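Local atomic coordinates of signal transduction protein PmrD (Escherichia coli, PDB entry 4HN7), a protein that interacts with phosphorylated BasR to mediate transcriptional induction of BasR-activated genes, inducing polymyxin resistance in some natural isolates of Escherichia coli. Residues I31-S36 with V66-S71; W3-S8 with D44-L49. All blocks are in the same frame, centred on the assembly; numbering follows the deposited sequence.

Overall arrangement
PmrD is a small antiparallel barrel of six strands, in the order 3-9, 16-23, 29-35, 63-71, 53-56, 45-50, with helix 74-84 packed beside it. Contact 1 joins neighbours in the middle of that order, whereas contact 2 brings its first and last strands together and so closes the barrel. Their centres lie about 11 Å apart, and their nearest atoms, about 6 Å apart, do not touch. Along the chain the segments alternate, 3-8, 31-36, 44-49 and 66-71, so that each contact spans a length of chain that contains one segment of the other. The pair illustrates how interleaved long-range pairings can draw strands far apart in a short chain into one closed sheet.

Contact 1 of 2, residues I31-S36 with V66-S71; sequences IAEVKS and VLSASS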
loop_
_atom_site.group_PDB
_atom_site.type_symbol
_atom_site.label_atom_id
_atom_site.label_comp_id
_atom_site.label_asym_id
_atom_site.label_seq_id
_atom_site.Cartn_x
_atom_site.Cartn_y
_atom_site.Cartn_z
ATOM N N ILE A 31 1.019 -0.390 21.847
ATOM C CA ILE A 31 2.092 -1.138 21.306
ATOM C C ILE A 31 1.423 -1.853 20.177
ATOM O O ILE A 31 0.316 -2.340 20.335
ATOM C CB ILE A 31 2.613 -2.178 22.313
ATOM C CG1 ILE A 31 3.126 -1.435 23.509
ATOM C CG2 ILE A 31 3.695 -3.071 21.660
ATOM C CD1 ILE A 31 3.534 -2.283 24.681
ATOM N N ALA A 32 2.095 -1.955 19.045
ATOM C CA ALA A 32 1.481 -2.580 17.904
ATOM C C ALA A 32 2.479 -3.373 17.121
ATOM O O ALA A 32 3.552 -2.930 16.891
ATOM C CB ALA A 32 0.798 -1.546 17.032
ATOM N N GLU A 33 2.042 -4.539 16.694
ATOM C CA GLU A 33 2.774 -5.417 15.865
ATOM C C GLU A 33 2.245 -5.165 14.451
ATOM O O GLU A 33 1.038 -5.299 14.186
ATOM C CB GLU A 33 2.471 -6.818 16.346
ATOM C CG GLU A 33 3.443 -7.917 15.955
ATOM C CD GLU A 33 3.303 -9.137 16.885
ATOM O OE1 GLU A 33 2.562 -10.103 16.525
ATOM O OE2 GLU A 33 3.907 -9.114 17.998
ATOM N N VAL A 34 3.136 -4.753 13.545
ATOM C CA VAL A 34 2.708 -4.334 12.235
ATOM C C VAL A 34 3.498 -5.092 11.201
ATOM O O VAL A 34 4.453 -5.696 11.516
ATOM C CB VAL A 34 2.838 -2.794 11.999
ATOM C CG1 VAL A 34 2.199 -1.995 13.112
ATOM C CG2 VAL A 34 4.272 -2.380 11.849
ATOM N N LYS A 35 3.061 -5.022 9.965
ATOM C CA LYS A 35 3.744 -5.604 8.878
ATOM C C LYS A 35 3.743 -4.575 7.743
ATOM O O LYS A 35 2.698 -4.032 7.414
ATOM C CB LYS A 35 2.949 -6.822 8.463
ATOM C CG LYS A 35 3.614 -7.651 7.410
ATOM C CD LYS A 35 2.602 -8.492 6.644
ATOM C CE LYS A 35 3.265 -9.598 5.817
ATOM N NZ LYS A 35 4.629 -9.252 5.307
ATOM N N SER A 36 4.894 -4.325 7.136
ATOM C CA SER A 36 4.950 -3.404 6.005
ATOM C C SER A 36 6.076 -3.781 5.119
ATOM O O SER A 36 7.068 -4.321 5.573
ATOM C CB SER A 36 5.250 -1.958 6.476
ATOM O OG SER A 36 5.262 -1.038 5.382
ATOM N N VAL A 66 -1.674 -3.599 10.522
ATOM C CA VAL A 66 -1.550 -3.847 11.940
ATOM C C VAL A 66 -1.944 -5.277 12.177
ATOM O O VAL A 66 -3.026 -5.637 11.892
ATOM C CB VAL A 66 -2.485 -2.993 12.782
ATOM C CG1 VAL A 66 -2.441 -3.428 14.200
ATOM C CG2 VAL A 66 -2.090 -1.550 12.710
ATOM N N LEU A 67 -1.039 -6.064 12.700
ATOM C CA LEU A 67 -1.268 -7.443 12.974
ATOM C C LEU A 67 -1.834 -7.637 14.370
ATOM O O LEU A 67 -2.618 -8.541 14.605
ATOM C CB LEU A 67 0.047 -8.196 12.832
ATOM C CG LEU A 67 0.573 -8.151 11.395
ATOM C CD1 LEU A 67 1.800 -9.018 11.277
ATOM C CD2 LEU A 67 -0.441 -8.627 10.377
ATOM N N SER A 68 -1.442 -6.810 15.321
ATOM C CA SER A 68 -2.090 -6.822 16.634
ATOM C C SER A 68 -1.654 -5.615 17.403
ATOM O O SER A 68 -0.620 -5.027 17.075
ATOM C CB SER A 68 -1.733 -8.067 17.449
ATOM O OG SER A 68 -0.513 -7.908 18.156
ATOM N N ALA A 69 -2.441 -5.284 18.436
ATOM C CA ALA A 69 -2.198 -4.163 19.335
ATOM C C ALA A 69 -2.644 -4.341 20.776
ATOM O O ALA A 69 -3.584 -5.055 21.074
ATOM C CB ALA A 69 -2.862 -2.928 18.794
ATOM N N SER A 70 -1.975 -3.605 21.646
ATOM C CA SER A 70 -2.267 -3.604 23.048
ATOM C C SER A 70 -1.992 -2.234 23.515
ATOM O O SER A 70 -1.331 -1.509 22.834
ATOM C CB SER A 70 -1.300 -4.533 23.739
ATOM O OG SER A 70 -0.577 -5.254 22.769
ATOM N N SER A 71 -2.480 -1.848 24.661
ATOM C CA SER A 71 -2.068 -0.567 25.166
ATOM C C SER A 71 -0.693 -0.758 25.767
ATOM O O SER A 71 -0.254 -1.892 25.987
ATOM C CB SER A 71 -3.065 0.059 26.146
ATOM O OG SER A 71 -3.099 -0.658 27.350
#
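The flat peptide group that follows Glu-33 presents its carbonyl oxygen to two amides at once: both donors lie in the carbonyl plane, neither above nor below it. Leu-67 N reaches Glu-33 O at 2.7 Å, while Ser-68 N comes in at 3.1 Å on a lone pair, with a C=O...N angle of 138°. Leu-67, the extra residue, departs from the extended backbone (psi -34°), and its side chain points toward the partner strand, CB resting 3.3 Å from Glu-33 O and CD1 lying 3.7 Å from Lys-35 CB. Past the bulge, toward Ile-31 and Ser-70, the pairing is regular: Glu-33 N donates to Ser-68 O, and Ile-31 and Ser-70 exchange a bond in each direction, Ile-31 N to Ser-70 O being nearly straight at 168°.

The two faces of the sheet differ in character. On one, Ala-32 CB meets Ala-69 CB at 4.3 Å and Val-34 CG1 meets Val-66 CG2 at the same distance, with Leu-19 and Leu-21 of strand 16-23 adjoining. On the other, Ser-68 OG takes the crowded position between N and C and touches Glu-33 CB at 3.7 Å; here helix 74-84 packs on Ile-31, Glu-33 and Ser-70. Two residues facing one across paired strands define a classic beta bulge, here set in an antiparallel barrel.

Contact 2 of 2, residues W3-S8 with D44-L49; sequences WLVKKS and DLLSPL
Val-5 lays its CG2 methyl obliquely across CD1 of Leu-46, 4.1 Å away; with CG1 anti to the backbone N, CG2 stands beside that nitrogen and also meets Asp-44 CB at 4.2 Å. Leu-21 of strand 16-23 packs against both Val-5 and Leu-46, making a small apolar cluster. Trp-3 shares the Leu-46 side of the sheet, its CB 4.4 Å from Leu-46 CB. Across the other side, Leu-4 CD1 lies 4.2 Å from Leu-45 CB but presses to 2.9 Å from Asp-44 O, a tight approach in a side chain whose torsions are both far from staggered (chi1 -122°, chi2 3°).

Backbone bonds set the register. Trp-3 and Leu-46 form a hydrogen-bonded antiparallel pair, in which Leu-46 N to Trp-3 O is almost straight (173°) and the return bond from Trp-3 N is more bent. Val-5 N adds a third bond, 2.9 Å to Asp-44 O. Main-chain hydrogen bonds thus join the two end strands, and carbon contacts pack on both faces beside them, while the carboxylate of Asp-44 leads away and is held outside the pairing, OD1 by Lys-41 N and OD2, weakly, by Asn-57 ND2.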
loop_
_atom_site.group_PDB
_atom_site.type_symbol
_atom_site.label_atom_id
_atom_site.label_comp_id
_atom_site.label_asym_id
_atom_site.label_seq_id
_atom_site.Cartn_x
_atom_site.Cartn_y
_atom_site.Cartn_z
ATOM N N TRP A 3 -1.497 8.159 14.284
ATOM C CA TRP A 3 -0.674 7.683 15.368
ATOM C C TRP A 3 0.656 8.171 15.049
ATOM O O TRP A 3 1.028 8.142 13.925
ATOM C CB TRP A 3 -0.658 6.185 15.349
ATOM C CG TRP A 3 -2.017 5.608 15.643
ATOM C CD1 TRP A 3 -2.982 5.215 14.736
ATOM C CD2 TRP A 3 -2.601 5.418 16.965
ATOM N NE1 TRP A 3 -4.115 4.817 15.427
ATOM C CE2 TRP A 3 -3.892 4.913 16.782
ATOM C CE3 TRP A 3 -2.130 5.598 18.271
ATOM C CZ2 TRP A 3 -4.708 4.611 17.856
ATOM C CZ3 TRP A 3 -2.948 5.306 19.328
ATOM C CH2 TRP A 3 -4.209 4.797 19.125
ATOM N N LEU A 4 1.397 8.580 16.044
ATOM C CA LEU A 4 2.783 8.924 15.853
ATOM C C LEU A 4 3.646 7.783 16.365
ATOM O O LEU A 4 3.465 7.301 17.469
ATOM C CB LEU A 4 3.062 10.183 16.640
ATOM C CG LEU A 4 3.597 11.381 15.855
ATOM C CD1 LEU A 4 3.697 11.147 14.360
ATOM C CD2 LEU A 4 2.721 12.599 16.113
ATOM N N VAL A 5 4.566 7.312 15.564
ATOM C CA VAL A 5 5.439 6.259 16.030
ATOM C C VAL A 5 6.447 6.813 17.003
ATOM O O VAL A 5 7.314 7.529 16.579
ATOM C CB VAL A 5 6.216 5.671 14.885
ATOM C CG1 VAL A 5 7.118 4.547 15.380
ATOM C CG2 VAL A 5 5.251 5.227 13.796
ATOM N N LYS A 6 6.345 6.471 18.284
ATOM C CA LYS A 6 7.268 6.950 19.318
ATOM C C LYS A 6 8.488 6.083 19.475
ATOM O O LYS A 6 9.491 6.587 19.897
ATOM C CB LYS A 6 6.595 7.050 20.675
ATOM C CG LYS A 6 5.673 8.264 20.858
ATOM C CD LYS A 6 6.447 9.574 20.848
ATOM C CE LYS A 6 6.261 10.353 22.151
ATOM N NZ LYS A 6 7.484 11.149 22.512
ATOM N N LYS A 7 8.402 4.797 19.168
ATOM C CA LYS A 7 9.521 3.871 19.286
ATOM C C LYS A 7 9.312 2.757 18.343
ATOM O O LYS A 7 8.209 2.328 18.216
ATOM C CB LYS A 7 9.547 3.169 20.624
ATOM C CG LYS A 7 9.560 4.017 21.874
ATOM C CD LYS A 7 8.946 3.193 23.003
ATOM C CE LYS A 7 9.188 3.783 24.381
ATOM N NZ LYS A 7 10.463 3.268 24.956
ATOM N N SER A 8 10.392 2.225 17.776
ATOM C CA SER A 8 10.416 1.105 16.796
ATOM C C SER A 8 11.391 -0.008 17.234
ATOM O O SER A 8 12.259 0.182 18.077
ATOM C CB SER A 8 10.773 1.610 15.383
ATOM O OG SER A 8 10.925 0.560 14.451
ATOM N N ASP A 44 7.445 9.079 12.406
ATOM C CA ASP A 44 6.434 8.851 11.385
ATOM C C ASP A 44 4.977 8.918 11.892
ATOM O O ASP A 44 4.634 8.682 13.057
ATOM C CB ASP A 44 6.686 7.563 10.643
ATOM C CG ASP A 44 7.922 7.647 9.743
ATOM O OD1 ASP A 44 8.291 6.656 9.062
ATOM O OD2 ASP A 44 8.549 8.721 9.715
ATOM N N LEU A 45 4.131 9.354 10.974
ATOM C CA LEU A 45 2.718 9.417 11.174
ATOM C C LEU A 45 2.117 8.208 10.437
ATOM O O LEU A 45 2.417 7.973 9.271
ATOM C CB LEU A 45 2.173 10.682 10.527
ATOM C CG LEU A 45 0.677 10.957 10.508
ATOM C CD1 LEU A 45 0.261 11.424 11.849
ATOM C CD2 LEU A 45 0.341 12.018 9.497
ATOM N N LEU A 46 1.222 7.494 11.111
ATOM C CA LEU A 46 0.382 6.477 10.460
ATOM C C LEU A 46 -1.064 6.904 10.415
ATOM O O LEU A 46 -1.633 7.169 11.445
ATOM C CB LEU A 46 0.448 5.174 11.229
ATOM C CG LEU A 46 1.846 4.613 11.314
ATOM C CD1 LEU A 46 1.790 3.562 12.373
ATOM C CD2 LEU A 46 2.296 4.035 9.995
ATOM N N SER A 47 -1.667 6.939 9.239
ATOM C CA SER A 47 -3.007 7.460 9.104
ATOM C C SER A 47 -3.853 6.350 8.582
ATOM O O SER A 47 -3.442 5.661 7.671
ATOM C CB SER A 47 -2.977 8.601 8.117
ATOM O OG SER A 47 -1.599 8.933 7.843
ATOM N N PRO A 48 -5.053 6.176 9.141
ATOM C CA PRO A 48 -5.984 5.144 8.705
ATOM C C PRO A 48 -6.368 5.259 7.265
ATOM O O PRO A 48 -6.635 6.345 6.834
ATOM C CB PRO A 48 -7.208 5.405 9.542
ATOM C CG PRO A 48 -7.091 6.819 9.906
ATOM C CD PRO A 48 -5.658 7.071 10.122
ATOM N N LEU A 49 -6.332 4.151 6.534
ATOM C CA LEU A 49 -6.995 3.995 5.222
ATOM C C LEU A 49 -8.312 3.198 5.328
ATOM O O LEU A 49 -9.381 3.604 4.867
ATOM C CB LEU A 49 -6.108 3.210 4.244
ATOM C CG LEU A 49 -4.915 3.953 3.673
ATOM C CD1 LEU A 49 -4.028 3.055 2.844
ATOM C CD2 LEU A 49 -5.416 5.103 2.832
#